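Local coordinates for molybdopterin adenylyltransferase (Helicobacter pylori, PDB 4XCW) that catalyses the adenylylation of molybdopterin, the MogA step of molybdenum cofactor biosynthesis that activates the pterin dithiolene for metal insertion, at the interface of chains A and B. Residues are numbered along the deposited sequence; one frame, centred on the assembly and turned at random. Chains: chain A/B, Molybdopterin adenylyltransferase.

The interface of chains A and B. Residues chain A 114-115, 117; chain B 148, 150-151, 174.
The methyl CB of B:Ala151 meets the carbonyl O of A:Pro114 and the CG1-CD1 branch of A:Ile117 in this small, largely apolar patch between two copies of MogA. The chain A residues belong to the 3-10 helix 114-118. Chain B supplies the end of helix 138-148, the 3-10 helix 149-151 that follows it, and B:Phe174 from the C-terminal tail. The deposited assembly is a trimer, which fits the trimers known for MogA proteins.

The side chain of A:Ile117 can be followed outward. CB branches into CG1 and CG2. CG1 sits between the backbone N and the carbonyl carbon (chi1 65°), and this branch makes the contact. CG1 of A:Ile117 lies 3.8 Å from CB of B:Ala151. The chain then runs extended (chi2 177°), and CD1 of A:Ile117 ends 3.7 Å from CB of B:Ala151, so the alanine methyl packs alongside the outer part of the branch. CD1 of A:Ile117 also points towards the last turn of helix 138-148, with O of B:Val148 a more distant neighbour at 4.4 Å.

B:Ala151 CB meets more of the backbone as well: CA of A:Thr115 adds a further apolar contact. Beside it CB of A:Pro114 touches CB of B:Pro150 at 4.0 Å. A:Pro114 hides 56 Å² against chain B, the largest share among the residues here.

B:Phe174 closes another side of the patch, but it is poorly ordered, so its details are tentative. As modelled, its side chain crosses those of A:Pro114 and A:Thr115 at about a right angle. CD of A:Pro114 packs against CB of B:Phe174 and lies almost as near the adjoining ring atoms CG and CD2. The hydroxyl OG1 of A:Thr115 faces the ring edge, in the ring plane. The methyl CG2 of A:Thr115 lies 3.6 Å from the backbone O of B:Phe174 and 4.0 Å from its ring atom CD2.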
ATOM      1  N   PRO A 114      16.633   4.887  -6.490  1.00 29.69           N
ATOM      2  CA  PRO A 114      16.234   4.449  -5.149  1.00 30.11           C
ATOM      3  C   PRO A 114      15.234   5.406  -4.511  1.00 30.92           C
ATOM      4  O   PRO A 114      14.425   4.990  -3.683  1.00 29.75           O
ATOM      5  CB  PRO A 114      17.556   4.441  -4.372  1.00 38.73           C
ATOM      6  CG  PRO A 114      18.619   4.355  -5.418  1.00 39.81           C
ATOM      7  CD  PRO A 114      18.086   5.099  -6.597  1.00 35.08           C
ATOM      8  N   THR A 115      15.284   6.670  -4.914  1.00 25.51           N
ATOM      9  CA  THR A 115      14.396   7.693  -4.364  1.00 26.18           C
ATOM     10  C   THR A 115      12.952   7.578  -4.863  1.00 25.27           C
ATOM     11  O   THR A 115      12.087   8.377  -4.498  1.00 24.44           O
ATOM     12  CB  THR A 115      14.936   9.097  -4.682  1.00 26.12           C
ATOM     13  OG1 THR A 115      15.384   9.131  -6.044  1.00 28.42           O
ATOM     14  CG2 THR A 115      16.110   9.426  -3.781  1.00 25.88           C
ATOM     15  N   ILE A 117      10.879   5.578  -3.844  1.00 23.64           N
ATOM     16  CA  ILE A 117      10.010   5.234  -2.726  1.00 23.16           C
ATOM     17  C   ILE A 117       9.513   6.477  -2.004  1.00 23.44           C
ATOM     18  O   ILE A 117       8.729   6.380  -1.067  1.00 23.17           O
ATOM     19  CB  ILE A 117      10.709   4.304  -1.705  1.00 25.00           C
ATOM     20  CG1 ILE A 117      11.887   5.007  -1.022  1.00 25.90           C
ATOM     21  CG2 ILE A 117      11.149   3.031  -2.382  1.00 24.88           C
ATOM     22  CD1 ILE A 117      12.578   4.147   0.055  1.00 27.83           C
TER
ATOM     23  N   VAL B 148      16.689   0.915   2.645  1.00 23.68           N
ATOM     24  CA  VAL B 148      15.949   2.178   2.578  1.00 22.82           C
ATOM     25  C   VAL B 148      16.822   3.421   2.683  1.00 25.24           C
ATOM     26  O   VAL B 148      16.425   4.486   2.214  1.00 26.89           O
ATOM     27  CB  VAL B 148      14.859   2.277   3.678  1.00 30.90           C
ATOM     28  CG1 VAL B 148      13.882   1.115   3.571  1.00 31.20           C
ATOM     29  CG2 VAL B 148      15.477   2.356   5.066  1.00 29.00           C
ATOM     30  N   PRO B 150      19.444   4.557   1.066  1.00 21.90           N
ATOM     31  CA  PRO B 150      19.808   5.344  -0.121  1.00 27.31           C
ATOM     32  C   PRO B 150      18.797   6.423  -0.529  1.00 25.98           C
ATOM     33  O   PRO B 150      19.156   7.304  -1.304  1.00 28.01           O
ATOM     34  CB  PRO B 150      19.925   4.278  -1.212  1.00 31.24           C
ATOM     35  CG  PRO B 150      20.421   3.079  -0.472  1.00 31.24           C
ATOM     36  CD  PRO B 150      19.663   3.113   0.833  1.00 20.80           C
ATOM     37  N   ALA B 151      17.577   6.375   0.003  1.00 27.45           N
ATOM     38  CA  ALA B 151      16.565   7.375  -0.323  1.00 25.91           C
ATOM     39  C   ALA B 151      16.425   8.426   0.774  1.00 21.34           C
ATOM     40  O   ALA B 151      15.714   9.416   0.609  1.00 25.98           O
ATOM     41  CB  ALA B 151      15.212   6.702  -0.580  1.00 27.38           C
ATOM     42  N   PHE B 174      21.437   8.594  -3.329  1.00 49.66           N
ATOM     43  CA  PHE B 174      21.165   9.260  -4.586  1.00 47.77           C
ATOM     44  C   PHE B 174      20.498  10.607  -4.358  1.00 38.60           C
ATOM     45  O   PHE B 174      19.483  10.690  -3.677  1.00 32.73           O
ATOM     46  CB  PHE B 174      20.282   8.365  -5.455  1.00 53.76           C
ATOM     47  CG  PHE B 174      19.834   9.008  -6.727  1.00 59.25           C
ATOM     48  CD1 PHE B 174      20.746   9.302  -7.727  1.00 62.39           C
ATOM     49  CD2 PHE B 174      18.500   9.315  -6.928  1.00 59.36           C
ATOM     50  CE1 PHE B 174      20.337   9.894  -8.904  1.00 67.40           C
ATOM     51  CE2 PHE B 174      18.084   9.906  -8.104  1.00 64.01           C
ATOM     52  CZ  PHE B 174      19.003  10.198  -9.092  1.00 67.95           C
TER